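Local coordinates for protein glutamine synthetase (Helicobacter pylori, PDB 5ZLI) that serves as a glutamine synthetase of the I-beta type, an enzyme of twelve identical chains, each with a beta-grasp and a catalytic domain, at residues D146-K151 / Y159-E164; G185-Y190 / Y271-S276; G51-G56 / P79-Y84; N39-S44 / E55-D60; L122-D127 / I384-M389. One frame throughout, in Å; residues are numbered along the deposited sequence.

Interaction 1 of 5, residues D146-K151 / Y159-E164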
# COMPACT_ATOMS: atom_id res chain seq x y z
N ASP B 146 9.58 15.86 21.60
CA ASP B 146 9.82 15.60 20.17
C ASP B 146 8.74 16.21 19.30
O ASP B 146 9.02 16.70 18.20
CB ASP B 146 9.92 14.09 19.88
CG ASP B 146 11.06 13.44 20.61
OD1 ASP B 146 12.09 14.12 20.78
OD2 ASP B 146 10.94 12.24 20.98
N SER B 147 7.51 16.17 19.79
CA SER B 147 6.35 16.53 19.02
C SER B 147 5.27 17.08 19.92
O SER B 147 5.11 16.67 21.07
CB SER B 147 5.81 15.31 18.26
OG SER B 147 4.57 15.58 17.63
N ILE B 148 4.51 18.01 19.37
CA ILE B 148 3.31 18.51 20.01
C ILE B 148 2.27 18.64 18.90
O ILE B 148 2.61 19.07 17.80
CB ILE B 148 3.58 19.82 20.78
CG1 ILE B 148 2.27 20.53 21.11
CG2 ILE B 148 4.61 20.64 20.06
CD1 ILE B 148 1.36 19.70 22.01
N LYS B 149 1.07 18.11 19.12
CA LYS B 149 0.01 18.16 18.11
C LYS B 149 -1.25 18.65 18.78
O LYS B 149 -1.63 18.13 19.84
CB LYS B 149 -0.24 16.80 17.46
CG LYS B 149 0.94 16.22 16.68
CD LYS B 149 0.49 15.14 15.70
CE LYS B 149 1.64 14.17 15.41
NZ LYS B 149 1.20 12.97 14.62
N ILE B 150 -1.90 19.64 18.19
CA ILE B 150 -3.05 20.28 18.81
C ILE B 150 -4.18 20.43 17.80
O ILE B 150 -3.96 20.48 16.58
CB ILE B 150 -2.68 21.65 19.40
CG1 ILE B 150 -1.36 21.57 20.17
CG2 ILE B 150 -3.78 22.17 20.30
CD1 ILE B 150 -0.79 22.91 20.41
N LYS B 151 -5.40 20.45 18.31
CA LYS B 151 -6.58 20.62 17.48
C LYS B 151 -7.65 21.31 18.31
O LYS B 151 -8.07 20.78 19.35
CB LYS B 151 -7.09 19.26 16.97
CG LYS B 151 -8.26 19.33 16.03
CD LYS B 151 -7.89 19.78 14.65
CE LYS B 151 -9.11 19.77 13.75
NZ LYS B 151 -9.77 18.44 13.80
N TYR B 159 -4.81 17.29 22.13
CA TYR B 159 -3.39 17.54 22.23
C TYR B 159 -2.63 16.23 22.34
O TYR B 159 -3.17 15.19 22.74
CB TYR B 159 -3.05 18.48 23.42
CG TYR B 159 -2.90 17.84 24.79
CD1 TYR B 159 -1.73 17.19 25.17
CD2 TYR B 159 -3.91 17.97 25.74
CE1 TYR B 159 -1.58 16.64 26.43
CE2 TYR B 159 -3.77 17.43 27.01
CZ TYR B 159 -2.61 16.76 27.34
OH TYR B 159 -2.47 16.21 28.60
N GLU B 160 -1.36 16.29 21.98
CA GLU B 160 -0.49 15.15 22.17
C GLU B 160 0.95 15.63 22.19
O GLU B 160 1.47 16.09 21.17
CB GLU B 160 -0.67 14.13 21.09
CG GLU B 160 0.30 12.99 21.25
CD GLU B 160 0.48 12.19 19.99
OE1 GLU B 160 1.56 12.33 19.35
OE2 GLU B 160 -0.48 11.45 19.63
N VAL B 161 1.58 15.51 23.33
CA VAL B 161 3.02 15.68 23.36
C VAL B 161 3.61 14.31 23.14
O VAL B 161 2.99 13.28 23.44
CB VAL B 161 3.48 16.28 24.69
CG1 VAL B 161 2.97 17.69 24.78
CG2 VAL B 161 2.95 15.46 25.82
N ASP B 162 4.83 14.26 22.62
CA ASP B 162 5.48 12.99 22.44
C ASP B 162 6.95 13.18 22.71
O ASP B 162 7.52 14.25 22.45
CB ASP B 162 5.25 12.40 21.05
CG ASP B 162 5.28 10.87 21.05
OD1 ASP B 162 4.33 10.27 21.61
OD2 ASP B 162 6.25 10.27 20.52
N SER B 163 7.55 12.13 23.28
CA SER B 163 8.94 12.11 23.69
C SER B 163 9.43 10.69 23.58
O SER B 163 8.67 9.74 23.77
CB SER B 163 9.14 12.59 25.13
OG SER B 163 10.52 12.82 25.37
N GLU B 164 10.72 10.54 23.27
CA GLU B 164 11.26 9.20 23.19
C GLU B 164 11.32 8.54 24.56
O GLU B 164 11.26 7.30 24.64
CB GLU B 164 12.64 9.23 22.57
CG GLU B 164 13.08 7.86 22.13
CD GLU B 164 14.21 7.96 21.17
OE1 GLU B 164 14.99 8.94 21.28
OE2 GLU B 164 14.31 7.06 20.29

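Interaction 2 of 5, residues G185-Y190 / Y271-S276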
# COMPACT_ATOMS: atom_id res chain seq x y z
N GLY B 185 10.61 6.06 34.67
CA GLY B 185 9.19 5.98 34.90
C GLY B 185 8.55 7.35 34.92
O GLY B 185 9.21 8.39 35.08
N LYS B 186 7.24 7.37 34.70
CA LYS B 186 6.48 8.50 35.20
C LYS B 186 7.01 8.85 36.58
O LYS B 186 7.10 7.98 37.46
CB LYS B 186 4.98 8.13 35.27
CG LYS B 186 4.06 9.36 35.14
CD LYS B 186 2.59 8.98 34.94
CE LYS B 186 2.30 8.52 33.52
NZ LYS B 186 0.88 8.05 33.37
N GLN B 187 7.47 10.09 36.74
CA GLN B 187 8.02 10.59 38.00
C GLN B 187 9.43 10.04 38.29
O GLN B 187 9.91 10.14 39.43
CB GLN B 187 7.08 10.28 39.17
CG GLN B 187 5.91 11.25 39.30
CD GLN B 187 5.27 11.27 40.68
OE1 GLN B 187 5.70 12.04 41.56
NE2 GLN B 187 4.23 10.45 40.88
N GLY B 188 10.17 9.56 37.29
CA GLY B 188 11.45 8.93 37.56
C GLY B 188 12.69 9.63 37.03
O GLY B 188 13.78 9.05 37.13
N GLY B 189 12.59 10.85 36.51
CA GLY B 189 13.72 11.48 35.85
C GLY B 189 14.80 12.05 36.75
O GLY B 189 15.79 12.61 36.26
N TYR B 190 14.64 11.90 38.07
CA TYR B 190 15.56 12.50 39.03
C TYR B 190 16.33 11.44 39.83
O TYR B 190 15.79 10.84 40.78
CB TYR B 190 14.76 13.41 39.94
CG TYR B 190 15.54 14.31 40.88
CD1 TYR B 190 16.11 13.81 42.05
CD2 TYR B 190 15.68 15.67 40.61
CE1 TYR B 190 16.80 14.63 42.91
CE2 TYR B 190 16.37 16.50 41.47
CZ TYR B 190 16.93 15.97 42.62
OH TYR B 190 17.62 16.78 43.47
N TYR B 271 -0.44 14.91 32.37
CA TYR B 271 -1.23 14.49 33.51
C TYR B 271 -0.49 13.37 34.24
O TYR B 271 0.16 12.51 33.63
CB TYR B 271 -2.61 14.03 33.08
CG TYR B 271 -3.50 13.71 34.25
CD1 TYR B 271 -3.88 14.69 35.14
CD2 TYR B 271 -3.92 12.41 34.49
CE1 TYR B 271 -4.70 14.41 36.24
CE2 TYR B 271 -4.72 12.10 35.59
CZ TYR B 271 -5.11 13.11 36.46
OH TYR B 271 -5.91 12.82 37.55
N GLY B 272 -0.52 13.42 35.55
CA GLY B 272 0.08 12.35 36.32
C GLY B 272 1.58 12.37 36.43
O GLY B 272 2.16 11.40 36.93
N ASP B 273 2.23 13.46 36.02
CA ASP B 273 3.65 13.62 36.27
C ASP B 273 3.88 15.04 36.75
O ASP B 273 2.97 15.88 36.74
CB ASP B 273 4.50 13.30 35.05
CG ASP B 273 5.88 12.75 35.43
OD1 ASP B 273 6.23 12.76 36.65
OD2 ASP B 273 6.60 12.27 34.52
N ASN B 274 5.10 15.28 37.24
CA ASN B 274 5.40 16.55 37.89
C ASN B 274 5.18 17.71 36.95
O ASN B 274 5.45 17.61 35.75
CB ASN B 274 6.85 16.58 38.38
CG ASN B 274 6.97 16.26 39.84
OD1 ASN B 274 6.14 15.54 40.42
ND2 ASN B 274 7.98 16.82 40.46
N GLY B 275 4.69 18.82 37.50
CA GLY B 275 4.61 20.04 36.74
C GLY B 275 5.94 20.77 36.75
O GLY B 275 6.89 20.38 37.43
N SER B 276 6.00 21.84 35.97
CA SER B 276 7.19 22.68 35.94
C SER B 276 6.97 23.86 36.86
O SER B 276 5.90 24.47 36.86
CB SER B 276 7.49 23.13 34.52
OG SER B 276 7.85 21.99 33.74

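Interaction 3 of 5, residues G51-G56 / P79-Y84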
# COMPACT_ATOMS: atom_id res chain seq x y z
N GLY B 51 20.35 59.14 17.54
CA GLY B 51 19.08 59.66 18.00
C GLY B 51 17.99 58.62 18.20
O GLY B 51 17.08 58.82 19.02
N MET B 52 18.03 57.53 17.43
CA MET B 52 17.03 56.48 17.57
C MET B 52 17.20 55.70 18.86
O MET B 52 16.24 55.05 19.31
CB MET B 52 17.13 55.53 16.38
CG MET B 52 15.85 55.31 15.62
SD MET B 52 16.19 55.65 13.90
CE MET B 52 17.37 54.37 13.57
N LEU B 53 18.36 55.79 19.52
CA LEU B 53 18.57 55.15 20.81
C LEU B 53 18.16 56.04 21.95
O LEU B 53 18.07 55.56 23.10
CB LEU B 53 20.04 54.74 20.98
CG LEU B 53 20.59 53.65 20.06
CD1 LEU B 53 22.03 53.24 20.43
CD2 LEU B 53 19.67 52.43 20.17
N LYS B 54 17.90 57.30 21.66
CA LYS B 54 17.41 58.25 22.63
C LYS B 54 15.91 58.38 22.44
O LYS B 54 15.13 57.88 23.26
CB LYS B 54 18.12 59.59 22.48
CG LYS B 54 19.51 59.66 23.13
CD LYS B 54 19.58 60.70 24.28
CE LYS B 54 19.13 60.11 25.63
NZ LYS B 54 19.02 61.12 26.74
N GLU B 55 15.51 59.04 21.35
CA GLU B 55 14.10 59.19 21.05
C GLU B 55 13.40 57.84 21.13
O GLU B 55 12.54 57.62 21.98
CB GLU B 55 13.89 59.86 19.68
CG GLU B 55 13.96 61.41 19.73
CD GLU B 55 13.50 62.11 18.44
OE1 GLU B 55 12.57 62.95 18.53
OE2 GLU B 55 14.03 61.82 17.33
N GLY B 56 13.86 56.89 20.33
CA GLY B 56 13.31 55.55 20.42
C GLY B 56 12.90 54.97 19.09
O GLY B 56 13.22 55.48 18.01
N PRO B 79 15.20 51.66 23.98
CA PRO B 79 16.21 50.65 24.24
C PRO B 79 16.93 50.93 25.55
O PRO B 79 17.20 52.08 25.89
CB PRO B 79 17.16 50.77 23.04
CG PRO B 79 16.37 51.53 21.99
CD PRO B 79 15.50 52.46 22.77
N ASP B 80 17.17 49.86 26.32
CA ASP B 80 18.04 49.91 27.49
C ASP B 80 19.34 49.19 27.13
O ASP B 80 19.32 48.01 26.76
CB ASP B 80 17.37 49.31 28.73
CG ASP B 80 18.12 49.63 30.03
OD1 ASP B 80 19.20 50.26 29.97
OD2 ASP B 80 17.62 49.29 31.13
N LEU B 81 20.46 49.90 27.21
CA LEU B 81 21.70 49.31 26.74
C LEU B 81 22.43 48.62 27.88
O LEU B 81 23.58 48.91 28.19
CB LEU B 81 22.56 50.37 26.06
CG LEU B 81 21.85 50.79 24.77
CD1 LEU B 81 22.54 51.95 24.06
CD2 LEU B 81 21.71 49.59 23.87
N VAL B 82 21.72 47.67 28.49
CA VAL B 82 22.30 46.77 29.48
C VAL B 82 21.92 45.36 29.09
O VAL B 82 20.84 45.11 28.55
CB VAL B 82 21.85 47.08 30.92
CG1 VAL B 82 22.37 48.44 31.37
CG2 VAL B 82 20.33 46.99 31.03
N ARG B 83 22.84 44.43 29.37
CA ARG B 83 22.65 43.00 29.16
C ARG B 83 22.32 42.66 27.71
O ARG B 83 21.75 41.59 27.43
CB ARG B 83 21.60 42.43 30.11
CG ARG B 83 22.08 42.47 31.54
CD ARG B 83 21.06 41.93 32.50
NE ARG B 83 19.89 42.80 32.53
CZ ARG B 83 19.85 43.96 33.16
NH1 ARG B 83 20.91 44.42 33.82
NH2 ARG B 83 18.73 44.67 33.12
N TYR B 84 22.67 43.54 26.77
CA TYR B 84 22.55 43.18 25.37
C TYR B 84 23.49 42.01 25.07
O TYR B 84 24.33 41.63 25.89
CB TYR B 84 22.81 44.39 24.45
CG TYR B 84 24.10 45.16 24.65
CD1 TYR B 84 25.31 44.65 24.20
CD2 TYR B 84 24.10 46.43 25.21
CE1 TYR B 84 26.48 45.36 24.35
CE2 TYR B 84 25.28 47.16 25.37
CZ TYR B 84 26.47 46.61 24.93
OH TYR B 84 27.66 47.27 25.05

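Interaction 4 of 5, residues N39-S44 / E55-D60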
# COMPACT_ATOMS: atom_id res chain seq x y z
N ASN B 39 9.00 39.90 22.18
CA ASN B 39 8.76 40.35 20.82
C ASN B 39 10.00 41.06 20.31
O ASN B 39 10.85 41.48 21.09
CB ASN B 39 7.54 41.27 20.74
CG ASN B 39 6.26 40.57 21.09
OD1 ASN B 39 5.53 40.14 20.21
ND2 ASN B 39 5.95 40.46 22.38
N HIS B 40 10.17 41.10 18.98
CA HIS B 40 11.35 41.76 18.42
C HIS B 40 11.03 42.46 17.11
O HIS B 40 10.03 42.20 16.44
CB HIS B 40 12.51 40.78 18.22
CG HIS B 40 12.32 39.82 17.09
ND1 HIS B 40 13.26 39.64 16.10
CD2 HIS B 40 11.29 39.00 16.78
CE1 HIS B 40 12.83 38.73 15.24
NE2 HIS B 40 11.63 38.33 15.63
N ILE B 41 11.94 43.37 16.76
CA ILE B 41 11.92 44.15 15.54
C ILE B 41 13.36 44.46 15.21
O ILE B 41 14.10 45.02 16.02
CB ILE B 41 11.06 45.43 15.69
CG1 ILE B 41 11.39 46.43 14.58
CG2 ILE B 41 11.23 46.02 17.02
CD1 ILE B 41 10.55 47.68 14.62
N ALA B 42 13.81 44.05 14.03
CA ALA B 42 15.21 44.14 13.70
C ALA B 42 15.43 45.36 12.81
O ALA B 42 14.63 45.64 11.92
CB ALA B 42 15.69 42.87 12.99
N TYR B 43 16.47 46.11 13.11
CA TYR B 43 16.89 47.23 12.27
C TYR B 43 18.18 46.86 11.58
O TYR B 43 19.09 46.29 12.20
CB TYR B 43 17.08 48.52 13.05
CG TYR B 43 15.88 49.46 13.08
CD1 TYR B 43 14.89 49.37 14.08
CD2 TYR B 43 15.75 50.46 12.12
CE1 TYR B 43 13.81 50.25 14.10
CE2 TYR B 43 14.67 51.34 12.13
CZ TYR B 43 13.71 51.23 13.12
OH TYR B 43 12.66 52.12 13.11
N SER B 44 18.24 47.12 10.29
CA SER B 44 19.48 46.98 9.56
C SER B 44 20.48 47.94 10.17
O SER B 44 20.26 49.16 10.17
CB SER B 44 19.22 47.32 8.08
OG SER B 44 20.31 47.02 7.21
N GLU B 55 15.51 59.04 21.35
CA GLU B 55 14.10 59.19 21.05
C GLU B 55 13.40 57.84 21.13
O GLU B 55 12.54 57.62 21.98
CB GLU B 55 13.89 59.86 19.68
CG GLU B 55 13.96 61.41 19.73
CD GLU B 55 13.50 62.11 18.44
OE1 GLU B 55 12.57 62.95 18.53
OE2 GLU B 55 14.03 61.82 17.33
N GLY B 56 13.86 56.89 20.33
CA GLY B 56 13.31 55.55 20.42
C GLY B 56 12.90 54.97 19.09
O GLY B 56 13.22 55.48 18.01
N ILE B 57 12.24 53.83 19.16
CA ILE B 57 11.82 53.12 17.97
C ILE B 57 10.30 53.10 17.92
O ILE B 57 9.66 52.69 18.89
CB ILE B 57 12.38 51.69 17.91
CG1 ILE B 57 13.85 51.73 17.49
CG2 ILE B 57 11.58 50.86 16.97
CD1 ILE B 57 14.79 52.09 18.58
N PRO B 58 9.68 53.60 16.85
CA PRO B 58 8.22 53.55 16.76
C PRO B 58 7.74 52.14 16.51
O PRO B 58 8.44 51.34 15.88
CB PRO B 58 7.91 54.43 15.54
CG PRO B 58 9.22 54.51 14.73
CD PRO B 58 10.33 53.92 15.55
N PHE B 59 6.54 51.83 16.97
CA PHE B 59 5.92 50.56 16.63
C PHE B 59 4.42 50.65 16.83
O PHE B 59 3.90 51.67 17.30
CB PHE B 59 6.51 49.39 17.42
CG PHE B 59 6.09 49.34 18.85
CD1 PHE B 59 6.55 50.27 19.75
CD2 PHE B 59 5.25 48.34 19.30
CE1 PHE B 59 6.17 50.21 21.08
CE2 PHE B 59 4.86 48.27 20.62
CZ PHE B 59 5.32 49.21 21.50
N ASP B 60 3.72 49.57 16.50
CA ASP B 60 2.25 49.52 16.52
C ASP B 60 1.77 48.82 17.79
O ASP B 60 1.67 47.60 17.84
CB ASP B 60 1.75 48.84 15.26
CG ASP B 60 0.24 48.62 15.26
OD1 ASP B 60 -0.26 48.13 14.23
OD2 ASP B 60 -0.45 48.97 16.26

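Interaction 5 of 5, residues L122-D127 / I384-M389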
# COMPACT_ATOMS: atom_id res chain seq x y z
N LEU B 122 11.06 48.02 41.71
CA LEU B 122 12.35 48.04 42.38
C LEU B 122 12.76 49.44 42.80
O LEU B 122 13.54 49.59 43.73
CB LEU B 122 13.42 47.41 41.49
CG LEU B 122 14.88 47.48 41.96
CD1 LEU B 122 15.10 46.72 43.26
CD2 LEU B 122 15.79 46.95 40.86
N GLN B 123 12.24 50.47 42.15
CA GLN B 123 12.59 51.80 42.61
C GLN B 123 11.74 52.24 43.79
O GLN B 123 12.23 52.99 44.64
CB GLN B 123 12.52 52.79 41.44
CG GLN B 123 13.84 52.91 40.65
CD GLN B 123 14.38 51.58 40.00
OE1 GLN B 123 13.93 50.47 40.29
NE2 GLN B 123 15.36 51.74 39.12
N HIS B 124 10.50 51.75 43.90
CA HIS B 124 9.69 52.01 45.09
C HIS B 124 10.36 51.51 46.36
O HIS B 124 10.07 52.03 47.43
CB HIS B 124 8.29 51.39 44.99
CG HIS B 124 7.52 51.41 46.28
ND1 HIS B 124 7.28 50.28 47.03
CD2 HIS B 124 6.98 52.44 46.98
CE1 HIS B 124 6.60 50.61 48.12
NE2 HIS B 124 6.41 51.91 48.11
N LEU B 125 11.23 50.49 46.27
CA LEU B 125 11.90 50.00 47.47
C LEU B 125 13.05 50.92 47.88
O LEU B 125 13.15 51.32 49.04
CB LEU B 125 12.41 48.57 47.25
CG LEU B 125 13.29 47.87 48.31
CD1 LEU B 125 12.58 47.75 49.68
CD2 LEU B 125 13.79 46.50 47.83
N LYS B 126 13.94 51.26 46.94
CA LYS B 126 15.03 52.16 47.29
C LYS B 126 14.49 53.50 47.81
O LYS B 126 15.12 54.11 48.68
CB LYS B 126 15.95 52.36 46.08
CG LYS B 126 15.25 52.93 44.87
CD LYS B 126 16.17 53.08 43.68
CE LYS B 126 16.91 54.42 43.68
NZ LYS B 126 17.20 54.86 42.28
N ASP B 127 13.31 53.93 47.35
CA ASP B 127 12.75 55.19 47.82
C ASP B 127 12.25 55.09 49.24
O ASP B 127 12.38 56.05 50.01
CB ASP B 127 11.58 55.63 46.94
CG ASP B 127 11.99 56.07 45.54
OD1 ASP B 127 13.20 55.98 45.22
OD2 ASP B 127 11.09 56.47 44.76
N ILE B 384 5.69 40.16 43.65
CA ILE B 384 6.23 39.51 44.84
C ILE B 384 6.91 40.53 45.75
O ILE B 384 6.73 40.49 46.98
CB ILE B 384 7.17 38.36 44.45
CG1 ILE B 384 6.31 37.14 44.12
CG2 ILE B 384 8.18 38.10 45.53
CD1 ILE B 384 6.98 36.15 43.22
N LEU B 385 7.67 41.46 45.16
CA LEU B 385 8.33 42.45 46.00
C LEU B 385 7.33 43.41 46.63
O LEU B 385 7.46 43.75 47.80
CB LEU B 385 9.39 43.20 45.22
CG LEU B 385 10.00 44.32 46.06
CD1 LEU B 385 10.77 43.81 47.29
CD2 LEU B 385 10.93 45.17 45.17
N MET B 386 6.31 43.83 45.88
CA MET B 386 5.30 44.72 46.46
C MET B 386 4.53 44.06 47.59
O MET B 386 4.03 44.75 48.48
CB MET B 386 4.30 45.19 45.41
CG MET B 386 4.83 46.05 44.28
SD MET B 386 5.65 47.58 44.73
CE MET B 386 4.28 48.58 45.31
N ALA B 387 4.41 42.73 47.58
CA ALA B 387 3.68 42.08 48.65
C ALA B 387 4.54 41.86 49.87
O ALA B 387 4.03 41.86 51.00
CB ALA B 387 3.14 40.73 48.19
N GLY B 388 5.84 41.61 49.67
CA GLY B 388 6.72 41.49 50.80
C GLY B 388 6.93 42.81 51.51
O GLY B 388 6.98 42.86 52.74
N MET B 389 6.91 43.92 50.75
CA MET B 389 7.15 45.22 51.37
C MET B 389 5.96 45.65 52.20
O MET B 389 6.14 46.26 53.26
CB MET B 389 7.45 46.28 50.30
CG MET B 389 8.82 46.18 49.68
SD MET B 389 9.05 47.46 48.42
CE MET B 389 9.04 48.91 49.48

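Interaction 1 of 5, residues D146-K151 / Y159-E164
Asp146 N and Ser147 N both bond to the carbonyl oxygen of Asp162, so two successive residues face one: a classic beta bulge beside the first pair of an antiparallel hairpin. Asp146 N lies 2.7 Å from Asp162 O and in the plane of that carbonyl, while Ser147 N gives the longer bond, 3.3 Å to Asp162 O, from a tilted position. Asp162 N answers with a bond of 2.9 Å to Ser147 O. One hydrogen-bonded pair further, Lys149 N reaches Glu160 O at 2.9 Å, and the return from Glu160 N to Lys149 O is weak. Between them Ile148 and Val161 form a non-hydrogen-bonded pair, beta-branched residues well suited to extended chain, with Ile148 CD1 3.8 Å from Val161 CG1. The charged ends look beyond the hairpin: Asp146 OD1 makes a salt bridge with Lys261, Asp162 OD2 accepts from Asn169, and Lys149 NZ bonds to Ser173 of a third subunit. The hairpin of strands 147-153 and 156-162 lies between two neighbours: the backbone of Ile148 and Ile150 bonds to that third subunit, that of Tyr159 and Val161 to a second one, where Phe475 also stacks on the Tyr159 ring.

Interaction 2 of 5, residues G185-Y190 / Y271-S276
The carboxylate of Asp273 has Lys186 CG on one side of its plane, with Lys186 CG 3.9 Å from Asp273 CG, and Gln187 N on that same side; on the other side Asn274 N rises above the plane to bond Asp273 OD1 at 2.8 Å. The amide of Gln187 is turned 65° from this carboxylate, and only 31° from the amide of Asn274, whose OD1 comes within 3.7 Å of Gln187 OE1. Across the two loops a weak hydrogen bond of 3.2 Å runs from Gln187 N to Asp273 OD2. Aspartate suits the place because its short side chain brings two acceptors to backbone N-H groups of both loops.

Lys186 contributes its aliphatic part: CG lies anti to the backbone N (chi1 -153°), and CG and CD run beside Gly272 O, the lysine sliding past Asp273 in the opposite direction. Gly185 to Gly188 form a type II beta turn, closed by Gly188 N to Gly185 O at 2.7 Å. Gln187 takes positive phi in it, and Gly272 likewise has positive phi, which glycine adopts easily.

The turn belongs to the long loop between strand 156-162 and helix 200-212, and Asp273 to the link between strands 262-264 and 278-286. Glu167 receives a bond from Lys186 N, and Lys268 NZ bonds Asp273 O. Asn274 packs on Val224, in the connection between strands 217-222 and 228-237, while Ser154 of a second subunit bonds Tyr271 O.

Interaction 3 of 5, residues G51-G56 / P79-Y84
Leu53 meets Pro79 and Leu81 with the two branches of its tip, one methyl for each. Its CB does not aim directly at residues 79-84. CG then sets off anti to the carbonyl carbon (chi1 -67°), and from it the fork opens toward the strand. CD2 comes to rest 3.9 Å from Pro79 CG and 4.2 Å from Pro79 CB, touching the proline ring at those two carbons. The other branch, CD1, lies 3.9 Å from Leu81 CD1. Against both partners the leucine crosses at about a right angle, so it meets the proline ring and the Leu81 methyl with its ends, not along its length. Branched leucine fits here, since a single side chain can serve two neighbours that point from the same face of a strand, Pro79 and Leu81 being two residues apart.

The main chain takes a smaller share: Pro79 CD is 4.0 Å from Leu53 O. The bend carrying Leu53 is drawn together by Gly51 O, which accepts from Lys54 N and, at 2.8 Å, from Glu55 N. Gly56 then has a phi of 131°, a conformation open to glycine but hindered for residues with a CB. On the other side Leu81 is the centre of an inverse gamma turn.

Ile12 of helix 9-20 touches both leucines, and Val97 of strand 94-103 touches Pro79 and Leu81. Aliphatic side chains gathered between a curled sheet, a helix and a connecting loop make up part of the hydrophobic core of this beta-grasp domain.

Interaction 4 of 5, residues N39-S44 / E55-D60
Ile57 has CG1 anti to the carbonyl carbon (chi1 -77°), which leaves CG2 anti to the backbone N and sets that methyl between Ile41 and Tyr43. Ile41 answers with a fully extended chain, CG1 anti to N and CD1 anti to CA (chi2 177°), and its end reaches 4.1 Å from CD1 to Ile57 CG2. This is the interior of the beta-grasp domain, whose curled sheet brings together two strands that do not pair. The axes of 39-44 and 57-60 stay 10.1 Å apart at 132°, so the contact is made through side chains, with no backbone pairing.

Alternation along strand 39-44 puts Ile41 and Tyr43 on one face, both aimed at the second strand. Aliphatic isoleucines fill the space between the backbones, and the long tyrosine spans it further along. Both Ile41 and Tyr43 slide past Ile57 in the opposite direction.

Strand 38-44 pairs with 26-32 and strand 57-60 with 74-81, where Leu77 packs on Ile41 and Pro79 on Ile57. Ala42 and Tyr43 also join an antiparallel ladder with a strand of a third subunit, carrying the sheet across the interface.

Ile57 CG2 sits at the edge of the Tyr43 ring, near its plane and 3.7 Å from CE1. Beyond it the Tyr43 side chain crosses Pro58 at about a right angle, with OH 3.8 Å from Pro58 CD.

Interaction 5 of 5, residues L122-D127 / I384-M389
Leu122 lies level with Leu385, and Leu125 with Met389, on two helical segments that run in roughly the same direction, their axes 29° apart and 10.2 Å distant at closest approach. In each pair the CA atoms are 7.8 Å apart: Leu122 CA to Leu385 CA, and Leu125 CA to Met389 CA. Spacings of three residues on one helix and four on the other put the matching positions one turn apart, and the bond from Met389 N to Leu385 O is one of those that keep the second helix regular.

The side chains filling the gap are nearly all aliphatic or sulfur-bearing, suited to a buried seam. The Leu122 side chain turns away from the second helix, and its CA is met by Leu385 CD2. Leu125 crosses Leu385 at about a right angle, its CD2 4.1 Å from Leu385 CD1. Met389 reaches across with an extended start and a bend at its end (chi3 67°), which turns CE toward the His124 ring, while its sulfur lies 3.7 Å from Leu125 CB. The flexible thioether can thus serve a leucine and a histidine together. His124 receives two Met-aromatic contacts, both oblique to the ring: Met389 SD is 4.5 Å from the His124 centroid, and Met386 SD 4.7 Å from the same centroid. A bend at chi2 brings the Met386 sulfur there, and a second at chi3 sets its CE near His124 ND1.

Helices 114-128 and 377-393 share strand 133-145 as a neighbour, since Ala134 touches both Leu125 and Leu385. Near the histidine, Leu440 of helix 438-441 packs on Met386, and Ser443 in the following loop on His124.

From the N terminus, interaction 4 comes first, closing the short loop between strands 38-44 and 57-60. Interaction 3 opens inside that loop and closes beyond it, at residues 79-84, so the two overlap, share Glu55 and Gly56, and touch where Ile57 meets Met52 and Pro79; together they tie up the beta-grasp domain. Interaction 5 then opens at 122-127 and closes 256 residues later, joining two distant helices of the catalytic domain. Nested within it, in series, are the tight hairpin of interaction 1 and the 80-residue loop closed by interaction 2. Their centres are 16 Å apart, on the opposite side of the chain's centre from interaction 5, and both touch the second subunit.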